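Local coordinates for protein rubber oxygenase (Streptomyces sp., PDB 5O1L) that cleaves the carbon chain of poly(cis-1,4-isoprene) rubber at its double bonds by adding dioxygen, using a non-covalently bound b-type heme, at residues V47-A59 against G217-V229. Residues are numbered along the deposited sequence; the frame is centred on the assembly and turned at random. Where two conformers were deposited one is given.
Sequences VGVDPEYVWDEEA and GQKIPISQADIMV. With HEM (protoporphyrin IX containing Fe), chain C.
Val-54 and Pro-51 lend their carbonyls to the first turn of helix 224-244, whose opening N-H groups point out of the helix end. Gln-224 N meets Val-54 O nearly straight at 2.9 Å (N-H...O 173°), while Ala-225 N reaches Pro-51 O at 3.2 Å. Ser-223 is the N-cap: its OG accepts from Asp-226 N, and Asp-226 OD2 takes Ser-223 N in return, a capping box, with Gln-218 NE2 as a second donor to OD2. Just before the helix, Ile-222 packs on the heme, CG1 3.7 Å from CAC. Trp-55 bonds through NE1 to Ile-220 O, 3.0 Å and bent to 133°; NE1 comes from above the carbonyl plane, and the oxygen is tilted out of the indole plane. Over the face of its five-membered ring sits Ile-220 CG2, a CH-pi contact 3.7 Å from the centroid; CG2 lies anti to the backbone N, which lays it over the ring. A leucine in place of Trp-55 would probably leave Ile-220 O without this donor and its methyl without a ring to lie on. Pro-51 CG packs against Ala-225 CB. One water joins Glu-52 O and OE1 to Ser-223 OG and Gln-218 NE2; Arg-147 forms salt bridges to both Glu-52 OE1 and Asp-226 OD1, probably easing repulsion between the two acids.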
ATOM      1  N   VAL A  47      20.645 -16.658   5.100  1.00 26.05           N
ATOM      2  CA  VAL A  47      20.506 -18.076   5.189  1.00 28.21           C
ATOM      3  C   VAL A  47      19.579 -18.653   4.102  1.00 28.41           C
ATOM      4  O   VAL A  47      19.841 -19.733   3.580  1.00 31.52           O
ATOM      5  CB  VAL A  47      19.939 -18.426   6.595  1.00 31.41           C
ATOM      6  CG1 VAL A  47      19.661 -19.900   6.691  1.00 33.67           C
ATOM      7  CG2 VAL A  47      20.899 -17.972   7.697  1.00 32.55           C
ATOM      8  N   GLY A  48      18.479 -17.982   3.857  1.00 23.73           N
ATOM      9  CA  GLY A  48      17.456 -18.443   2.872  1.00 22.22           C
ATOM     10  C   GLY A  48      16.299 -19.150   3.573  1.00 20.67           C
ATOM     11  O   GLY A  48      16.314 -20.333   3.725  1.00 21.42           O
ATOM     12  N   VAL A  49      15.395 -18.376   4.112  1.00 18.78           N
ATOM     13  CA  VAL A  49      14.244 -18.821   4.932  1.00 18.88           C
ATOM     14  C   VAL A  49      12.995 -18.465   4.218  1.00 18.12           C
ATOM     15  O   VAL A  49      12.854 -17.317   3.790  1.00 18.15           O
ATOM     16  CB  VAL A  49      14.261 -18.169   6.341  1.00 19.21           C
ATOM     17  CG1 VAL A  49      13.001 -18.569   7.064  1.00 20.43           C
ATOM     18  CG2 VAL A  49      15.507 -18.585   7.105  1.00 20.65           C
ATOM     19  N   ASP A  50      12.060 -19.364   4.014  1.00 17.82           N
ATOM     20  CA  ASP A  50      10.819 -19.061   3.314  1.00 19.22           C
ATOM     21  C   ASP A  50       9.939 -18.029   4.068  1.00 17.14           C
ATOM     22  O   ASP A  50       9.464 -18.288   5.182  1.00 18.41           O
ATOM     23  CB  ASP A  50      10.045 -20.370   3.200  1.00 20.22           C
ATOM     24  CG  ASP A  50       8.777 -20.269   2.384  1.00 23.37           C
ATOM     25  OD1 ASP A  50       8.382 -19.203   1.908  1.00 21.59           O
ATOM     26  OD2 ASP A  50       8.125 -21.357   2.303  1.00 27.01           O
ATOM     27  N   PRO A  51       9.693 -16.872   3.429  1.00 17.43           N
ATOM     28  CA  PRO A  51       8.948 -15.824   4.109  1.00 16.49           C
ATOM     29  C   PRO A  51       7.469 -16.096   4.284  1.00 17.77           C
ATOM     30  O   PRO A  51       6.791 -15.337   4.998  1.00 17.97           O
ATOM     31  CB  PRO A  51       9.193 -14.610   3.242  1.00 15.91           C
ATOM     32  CG  PRO A  51       9.403 -15.159   1.870  1.00 16.09           C
ATOM     33  CD  PRO A  51      10.108 -16.460   2.091  1.00 17.22           C
ATOM     34  N   GLU A  52       6.968 -17.193   3.712  1.00 18.12           N
ATOM     35  CA  GLU A  52       5.613 -17.667   4.047  1.00 19.77           C
ATOM     36  C   GLU A  52       5.485 -18.048   5.509  1.00 17.74           C
ATOM     37  O   GLU A  52       4.365 -18.103   6.022  1.00 19.41           O
ATOM     38  CB  GLU A  52       5.198 -18.839   3.123  1.00 20.83           C
ATOM     39  CG  GLU A  52       5.010 -18.361   1.714  1.00 23.18           C
ATOM     40  CD  GLU A  52       3.675 -17.737   1.436  1.00 25.13           C
ATOM     41  OE1 GLU A  52       2.742 -17.914   2.296  1.00 29.10           O
ATOM     42  OE2 GLU A  52       3.509 -17.148   0.341  1.00 30.31           O
ATOM     43  N   TYR A  53       6.608 -18.339   6.167  1.00 19.23           N
ATOM     44  CA  TYR A  53       6.609 -18.792   7.549  1.00 20.58           C
ATOM     45  C   TYR A  53       7.398 -17.932   8.474  1.00 20.13           C
ATOM     46  O   TYR A  53       7.961 -18.355   9.467  1.00 21.82           O
ATOM     47  CB  TYR A  53       7.043 -20.275   7.613  1.00 22.20           C
ATOM     48  CG  TYR A  53       6.149 -21.190   6.802  1.00 24.65           C
ATOM     49  CD1 TYR A  53       4.960 -21.669   7.341  1.00 28.38           C
ATOM     50  CD2 TYR A  53       6.476 -21.571   5.525  1.00 27.52           C
ATOM     51  CE1 TYR A  53       4.169 -22.581   6.664  1.00 29.65           C
ATOM     52  CE2 TYR A  53       5.702 -22.479   4.817  1.00 29.86           C
ATOM     53  CZ  TYR A  53       4.537 -22.964   5.381  1.00 31.26           C
ATOM     54  OH  TYR A  53       3.737 -23.846   4.681  1.00 34.99           O
ATOM     55  N   VAL A  54       7.424 -16.644   8.117  1.00 17.91           N
ATOM     56  CA  VAL A  54       8.058 -15.609   8.915  1.00 17.32           C
ATOM     57  C   VAL A  54       7.037 -14.500   9.088  1.00 15.87           C
ATOM     58  O   VAL A  54       6.388 -14.078   8.135  1.00 15.87           O
ATOM     59  CB  VAL A  54       9.361 -15.090   8.263  1.00 16.68           C
ATOM     60  CG1 VAL A  54      10.018 -14.022   9.096  1.00 18.18           C
ATOM     61  CG2 VAL A  54      10.359 -16.223   7.940  1.00 17.84           C
ATOM     62  N   TRP A  55       6.897 -14.014  10.311  1.00 16.98           N
ATOM     63  CA  TRP A  55       5.944 -12.939  10.641  1.00 17.03           C
ATOM     64  C   TRP A  55       6.746 -11.777  11.174  1.00 18.23           C
ATOM     65  O   TRP A  55       7.619 -11.305  10.471  1.00 20.09           O
ATOM     66  CB  TRP A  55       4.822 -13.502  11.505  1.00 16.88           C
ATOM     67  CG  TRP A  55       3.975 -14.501  10.753  1.00 16.91           C
ATOM     68  CD1 TRP A  55       2.870 -14.234  10.018  1.00 16.82           C
ATOM     69  CD2 TRP A  55       4.163 -15.906  10.675  1.00 18.05           C
ATOM     70  NE1 TRP A  55       2.369 -15.370   9.453  1.00 17.59           N
ATOM     71  CE2 TRP A  55       3.143 -16.413   9.849  1.00 18.09           C
ATOM     72  CE3 TRP A  55       5.116 -16.797  11.222  1.00 20.02           C
ATOM     73  CZ2 TRP A  55       3.027 -17.782   9.554  1.00 21.11           C
ATOM     74  CZ3 TRP A  55       4.985 -18.154  10.922  1.00 21.52           C
ATOM     75  CH2 TRP A  55       3.960 -18.608  10.110  1.00 19.57           C
ATOM     76  N   ASP A  56       6.574 -11.333  12.413  1.00 18.03           N
ATOM     77  CA  ASP A  56       7.361 -10.244  12.998  1.00 19.06           C
ATOM     78  C   ASP A  56       7.855 -10.703  14.378  1.00 21.38           C
ATOM     79  O   ASP A  56       7.175 -10.560  15.382  1.00 21.50           O
ATOM     80  CB  ASP A  56       6.545  -8.963  13.069  1.00 19.11           C
ATOM     81  CG  ASP A  56       7.367  -7.719  13.426  1.00 19.00           C
ATOM     82  OD1 ASP A  56       8.404  -7.869  14.074  1.00 19.64           O
ATOM     83  OD2 ASP A  56       6.935  -6.599  13.064  1.00 19.05           O
ATOM     84  N   GLU A  57       9.050 -11.275  14.415  1.00 22.29           N
ATOM     85  CA  GLU A  57       9.604 -11.864  15.619  1.00 25.11           C
ATOM     86  C   GLU A  57       9.744 -10.881  16.772  1.00 23.71           C
ATOM     87  O   GLU A  57       9.516 -11.282  17.922  1.00 24.48           O
ATOM     88  CB  GLU A  57      11.011 -12.446  15.321  1.00 28.96           C
ATOM     89  CG  GLU A  57      11.528 -13.343  16.408  1.00 34.66           C
ATOM     90  CD  GLU A  57      12.737 -14.150  15.944  1.00 40.55           C
ATOM     91  OE1 GLU A  57      12.892 -15.322  16.383  1.00 50.73           O
ATOM     92  OE2 GLU A  57      13.544 -13.611  15.136  1.00 50.11           O
ATOM     93  N   GLU A  58      10.038  -9.626  16.482  1.00 24.01           N
ATOM     94  CA  GLU A  58      10.191  -8.604  17.497  1.00 24.54           C
ATOM     95  C   GLU A  58       8.840  -8.080  17.970  1.00 24.12           C
ATOM     96  O   GLU A  58       8.628  -7.894  19.170  1.00 26.25           O
ATOM     97  CB  GLU A  58      11.024  -7.408  17.022  1.00 27.40           C
ATOM     98  CG  GLU A  58      12.470  -7.785  16.696  1.00 31.02           C
ATOM     99  CD  GLU A  58      13.235  -6.719  15.917  1.00 34.03           C
ATOM    100  OE1 GLU A  58      12.651  -5.818  15.292  1.00 35.91           O
ATOM    101  OE2 GLU A  58      14.470  -6.781  15.867  1.00 40.68           O
ATOM    102  N   ALA A  59       7.931  -7.783  17.067  1.00 21.43           N
ATOM    103  CA  ALA A  59       6.668  -7.150  17.434  1.00 21.58           C
ATOM    104  C   ALA A  59       5.619  -8.133  17.963  1.00 22.26           C
ATOM    105  O   ALA A  59       4.819  -7.808  18.826  1.00 20.12           O
ATOM    106  CB  ALA A  59       6.053  -6.385  16.269  1.00 20.80           C
ATOM    107  N   GLY A 217      -5.348 -22.985   5.455  1.00 27.94           N
ATOM    108  CA  GLY A 217      -4.222 -23.508   6.220  1.00 27.45           C
ATOM    109  C   GLY A 217      -3.126 -22.604   6.752  1.00 27.36           C
ATOM    110  O   GLY A 217      -2.224 -23.040   7.467  1.00 29.54           O
ATOM    111  N   GLN A 218      -3.227 -21.305   6.447  1.00 26.23           N
ATOM    112  CA  GLN A 218      -2.267 -20.370   7.018  1.00 24.28           C
ATOM    113  C   GLN A 218      -2.682 -20.198   8.456  1.00 25.26           C
ATOM    114  O   GLN A 218      -3.851 -19.917   8.723  1.00 25.80           O
ATOM    115  CB  GLN A 218      -2.362 -19.040   6.291  1.00 23.35           C
ATOM    116  CG  GLN A 218      -1.314 -18.056   6.764  1.00 22.98           C
ATOM    117  CD  GLN A 218      -1.432 -16.710   6.057  1.00 22.42           C
ATOM    118  OE1 GLN A 218      -2.504 -16.145   5.983  1.00 20.69           O
ATOM    119  NE2 GLN A 218      -0.292 -16.152   5.635  1.00 21.14           N
ATOM    120  N   LYS A 219      -1.760 -20.396   9.375  1.00 24.99           N
ATOM    121  CA  LYS A 219      -2.077 -20.372  10.799  1.00 27.62           C
ATOM    122  C   LYS A 219      -2.096 -18.978  11.390  1.00 25.52           C
ATOM    123  O   LYS A 219      -2.879 -18.707  12.340  1.00 27.09           O
ATOM    124  CB  LYS A 219      -1.112 -21.256  11.582  1.00 30.60           C
ATOM    125  CG  LYS A 219      -1.285 -22.763  11.281  1.00 34.66           C
ATOM    126  CD  LYS A 219      -2.521 -23.325  11.997  1.00 38.83           C
ATOM    127  CE  LYS A 219      -2.750 -24.809  11.803  1.00 44.00           C
ATOM    128  NZ  LYS A 219      -3.131 -25.100  10.375  1.00 46.67           N
ATOM    129  N   ILE A 220      -1.291 -18.058  10.832  1.00 23.79           N
ATOM    130  CA  ILE A 220      -1.147 -16.713  11.378  1.00 21.87           C
ATOM    131  C   ILE A 220      -1.168 -15.787  10.153  1.00 20.48           C
ATOM    132  O   ILE A 220      -0.484 -16.098   9.160  1.00 18.76           O
ATOM    133  CB  ILE A 220       0.224 -16.563  12.053  1.00 22.00           C
ATOM    134  CG1 ILE A 220       0.426 -17.692  13.111  1.00 24.43           C
ATOM    135  CG2 ILE A 220       0.464 -15.138  12.573  1.00 22.28           C
ATOM    136  CD1 ILE A 220       1.750 -17.632  13.805  1.00 25.22           C
ATOM    137  N   PRO A 221      -1.940 -14.719  10.190  1.00 19.16           N
ATOM    138  CA  PRO A 221      -2.048 -13.885   8.997  1.00 19.18           C
ATOM    139  C   PRO A 221      -0.822 -12.936   8.874  1.00 17.70           C
ATOM    140  O   PRO A 221      -0.029 -12.763   9.783  1.00 16.89           O
ATOM    141  CB  PRO A 221      -3.269 -13.030   9.293  1.00 19.06           C
ATOM    142  CG  PRO A 221      -3.186 -12.862  10.765  1.00 19.71           C
ATOM    143  CD  PRO A 221      -2.754 -14.198  11.305  1.00 20.24           C
ATOM    144  N   ILE A 222      -0.769 -12.304   7.718  1.00 17.33           N
ATOM    145  CA  ILE A 222       0.165 -11.221   7.445  1.00 16.29           C
ATOM    146  C   ILE A 222       1.609 -11.704   7.579  1.00 15.79           C
ATOM    147  O   ILE A 222       2.426 -11.167   8.344  1.00 15.60           O
ATOM    148  CB  ILE A 222      -0.074  -9.920   8.270  1.00 16.44           C
ATOM    149  CG1 ILE A 222      -1.541  -9.622   8.552  1.00 16.68           C
ATOM    150  CG2 ILE A 222       0.575  -8.742   7.526  1.00 16.14           C
ATOM    151  CD1 ILE A 222      -1.750  -8.411   9.392  1.00 16.94           C
ATOM    152  N   SER A 223       1.944 -12.723   6.823  1.00 14.92           N
ATOM    153  CA  SER A 223       3.352 -13.152   6.768  1.00 15.94           C
ATOM    154  C   SER A 223       4.192 -12.116   6.007  1.00 14.68           C
ATOM    155  O   SER A 223       3.642 -11.230   5.342  1.00 14.72           O
ATOM    156  CB  SER A 223       3.484 -14.510   6.058  1.00 15.63           C
ATOM    157  OG  SER A 223       3.175 -14.366   4.695  1.00 17.00           O
ATOM    158  N   GLN A 224       5.501 -12.212   6.137  1.00 14.28           N
ATOM    159  CA  GLN A 224       6.453 -11.384   5.372  0.50 14.17           C
ATOM    160  C   GLN A 224       6.123 -11.483   3.888  1.00 13.90           C
ATOM    161  O   GLN A 224       6.186 -10.483   3.151  1.00 13.60           O
ATOM    162  CB  GLN A 224       7.888 -11.866   5.591  0.50 14.78           C
ATOM    163  CG  GLN A 224       8.414 -11.667   7.016  0.50 15.09           C
ATOM    164  CD  GLN A 224       8.958 -10.307   7.255  0.50 14.62           C
ATOM    165  OE1 GLN A 224       8.753  -9.713   8.342  0.50 16.79           O
ATOM    166  NE2 GLN A 224       9.583  -9.751   6.261  0.50 13.89           N
ATOM    167  N   ALA A 225       5.878 -12.709   3.417  1.00 13.95           N
ATOM    168  CA  ALA A 225       5.538 -12.920   2.003  1.00 14.72           C
ATOM    169  C   ALA A 225       4.275 -12.151   1.638  1.00 13.88           C
ATOM    170  O   ALA A 225       4.203 -11.502   0.578  1.00 15.45           O
ATOM    171  CB  ALA A 225       5.385 -14.425   1.698  1.00 15.39           C
ATOM    172  N   ASP A 226       3.268 -12.210   2.498  1.00 13.74           N
ATOM    173  CA  ASP A 226       2.046 -11.502   2.259  1.00 13.89           C
ATOM    174  C   ASP A 226       2.261  -9.945   2.158  1.00 12.62           C
ATOM    175  O   ASP A 226       1.724  -9.277   1.248  1.00 13.34           O
ATOM    176  CB  ASP A 226       1.014 -11.760   3.381  1.00 15.55           C
ATOM    177  CG  ASP A 226       0.540 -13.210   3.486  1.00 17.85           C
ATOM    178  OD1 ASP A 226       0.466 -13.866   2.439  1.00 20.53           O
ATOM    179  OD2 ASP A 226       0.070 -13.546   4.611  1.00 21.54           O
ATOM    180  N   ILE A 227       3.109  -9.444   3.028  1.00 12.20           N
ATOM    181  CA  ILE A 227       3.407  -8.010   3.024  1.00 11.64           C
ATOM    182  C   ILE A 227       4.039  -7.654   1.668  1.00 11.32           C
ATOM    183  O   ILE A 227       3.678  -6.627   1.048  1.00 11.94           O
ATOM    184  CB  ILE A 227       4.242  -7.560   4.207  1.00 12.06           C
ATOM    185  CG1 ILE A 227       3.511  -7.849   5.527  1.00 13.56           C
ATOM    186  CG2 ILE A 227       4.651  -6.082   4.080  1.00 11.90           C
ATOM    187  CD1 ILE A 227       4.370  -7.596   6.722  1.00 13.84           C
ATOM    188  N   MET A 228       4.979  -8.477   1.220  1.00 12.00           N
ATOM    189  CA  MET A 228       5.644  -8.204  -0.068  1.00 11.97           C
ATOM    190  C   MET A 228       4.727  -8.314  -1.279  1.00 12.20           C
ATOM    191  O   MET A 228       4.845  -7.566  -2.216  1.00 12.44           O
ATOM    192  CB  MET A 228       6.920  -9.025  -0.208  1.00 13.27           C
ATOM    193  CG  MET A 228       8.002  -8.503   0.671  1.00 13.85           C
ATOM    194  SD  MET A 228       8.407  -6.734   0.484  1.00 17.29           S
ATOM    195  CE  MET A 228       8.681  -6.650  -1.199  1.00 17.98           C
ATOM    196  N   VAL A 229       3.759  -9.229  -1.226  1.00 12.89           N
ATOM    197  CA  VAL A 229       2.735  -9.252  -2.261  1.00 13.88           C
ATOM    198  C   VAL A 229       2.036  -7.935  -2.370  1.00 11.82           C
ATOM    199  O   VAL A 229       1.838  -7.355  -3.461  1.00 12.78           O
ATOM    200  CB  VAL A 229       1.762 -10.455  -2.035  1.00 15.45           C
ATOM    201  CG1 VAL A 229       0.578 -10.321  -2.969  1.00 16.44           C
ATOM    202  CG2 VAL A 229       2.471 -11.754  -2.221  1.00 16.32           C
TER
HETATM  203  CHA HEM C 501      -3.804  -2.283   9.138  1.00 16.04           C
HETATM  204  CHB HEM C 501      -0.691  -0.696   5.923  1.00 14.94           C
HETATM  205  CHC HEM C 501       0.023  -5.179   4.402  1.00 13.35           C
HETATM  206  CHD HEM C 501      -3.809  -6.541   6.902  1.00 15.40           C
HETATM  207  C1A HEM C 501      -2.961  -1.525   8.405  1.00 16.08           C
HETATM  208  C2A HEM C 501      -2.824  -0.106   8.639  1.00 17.71           C
HETATM  209  C3A HEM C 501      -1.978   0.347   7.703  1.00 16.35           C
HETATM  210  C4A HEM C 501      -1.544  -0.731   6.940  1.00 15.25           C
HETATM  211  CMA HEM C 501      -1.583   1.796   7.554  1.00 16.09           C
HETATM  212  CAA HEM C 501      -3.520   0.759   9.717  1.00 20.46           C
HETATM  213  CBA HEM C 501      -4.923   1.169   9.230  1.00 24.17           C
HETATM  214  CGA HEM C 501      -5.406   2.325  10.028  1.00 30.25           C
HETATM  215  O1A HEM C 501      -5.842   2.001  11.139  1.00 35.26           O
HETATM  216  O2A HEM C 501      -5.318   3.522   9.548  1.00 36.20           O
HETATM  217  C1B HEM C 501      -0.190  -1.801   5.244  1.00 13.70           C
HETATM  218  C2B HEM C 501       0.806  -1.688   4.234  1.00 14.16           C
HETATM  219  C3B HEM C 501       1.059  -2.911   3.795  1.00 13.75           C
HETATM  220  C4B HEM C 501       0.180  -3.821   4.514  1.00 13.26           C
HETATM  221  CMB HEM C 501       1.485  -0.423   3.752  1.00 14.69           C
HETATM  222  CAB HEM C 501       1.996  -3.493   2.867  1.00 13.64           C
HETATM  223  CBB HEM C 501       2.984  -2.803   2.097  1.00 14.65           C
HETATM  224  C1C HEM C 501      -0.971  -5.971   4.957  1.00 13.37           C
HETATM  225  C2C HEM C 501      -1.217  -7.332   4.513  1.00 14.28           C
HETATM  226  C3C HEM C 501      -2.292  -7.693   5.258  1.00 14.91           C
HETATM  227  C4C HEM C 501      -2.693  -6.534   6.037  1.00 14.96           C
HETATM  228  CMC HEM C 501      -0.376  -8.139   3.568  1.00 14.22           C
HETATM  229  CAC HEM C 501      -3.002  -8.980   5.230  1.00 15.76           C
HETATM  230  CBC HEM C 501      -2.666 -10.181   4.614  1.00 16.94           C
HETATM  231  C1D HEM C 501      -4.138  -5.488   7.716  1.00 15.96           C
HETATM  232  C2D HEM C 501      -5.208  -5.541   8.732  1.00 17.14           C
HETATM  233  C3D HEM C 501      -5.224  -4.371   9.361  1.00 17.72           C
HETATM  234  C4D HEM C 501      -4.136  -3.586   8.774  1.00 16.19           C
HETATM  235  CMD HEM C 501      -6.109  -6.709   8.877  1.00 17.72           C
HETATM  236  CAD HEM C 501      -6.193  -3.922  10.482  1.00 20.23           C
HETATM  237  CBD HEM C 501      -7.437  -3.362   9.804  1.00 24.68           C
HETATM  238  CGD HEM C 501      -8.451  -2.981  10.889  1.00 30.05           C
HETATM  239  O1D HEM C 501      -8.772  -1.773  10.960  1.00 32.66           O
HETATM  240  O2D HEM C 501      -8.959  -3.809  11.692  1.00 35.46           O
HETATM  241  NA  HEM C 501      -2.148  -1.901   7.384  1.00 15.41           N
HETATM  242  NB  HEM C 501      -0.533  -3.093   5.335  1.00 14.02           N
HETATM  243  NC  HEM C 501      -1.875  -5.472   5.852  1.00 13.96           N
HETATM  244  ND  HEM C 501      -3.468  -4.316   7.836  1.00 14.92           N
HETATM  245 FE   HEM C 501      -1.997  -3.716   6.628  1.00 15.01          FE
HETATM  246  O   HOH W   1       2.342 -16.863   4.587  1.00 22.79           O
HETATM  247  O   HOH W   2       2.307 -14.821   0.442  1.00 30.66           O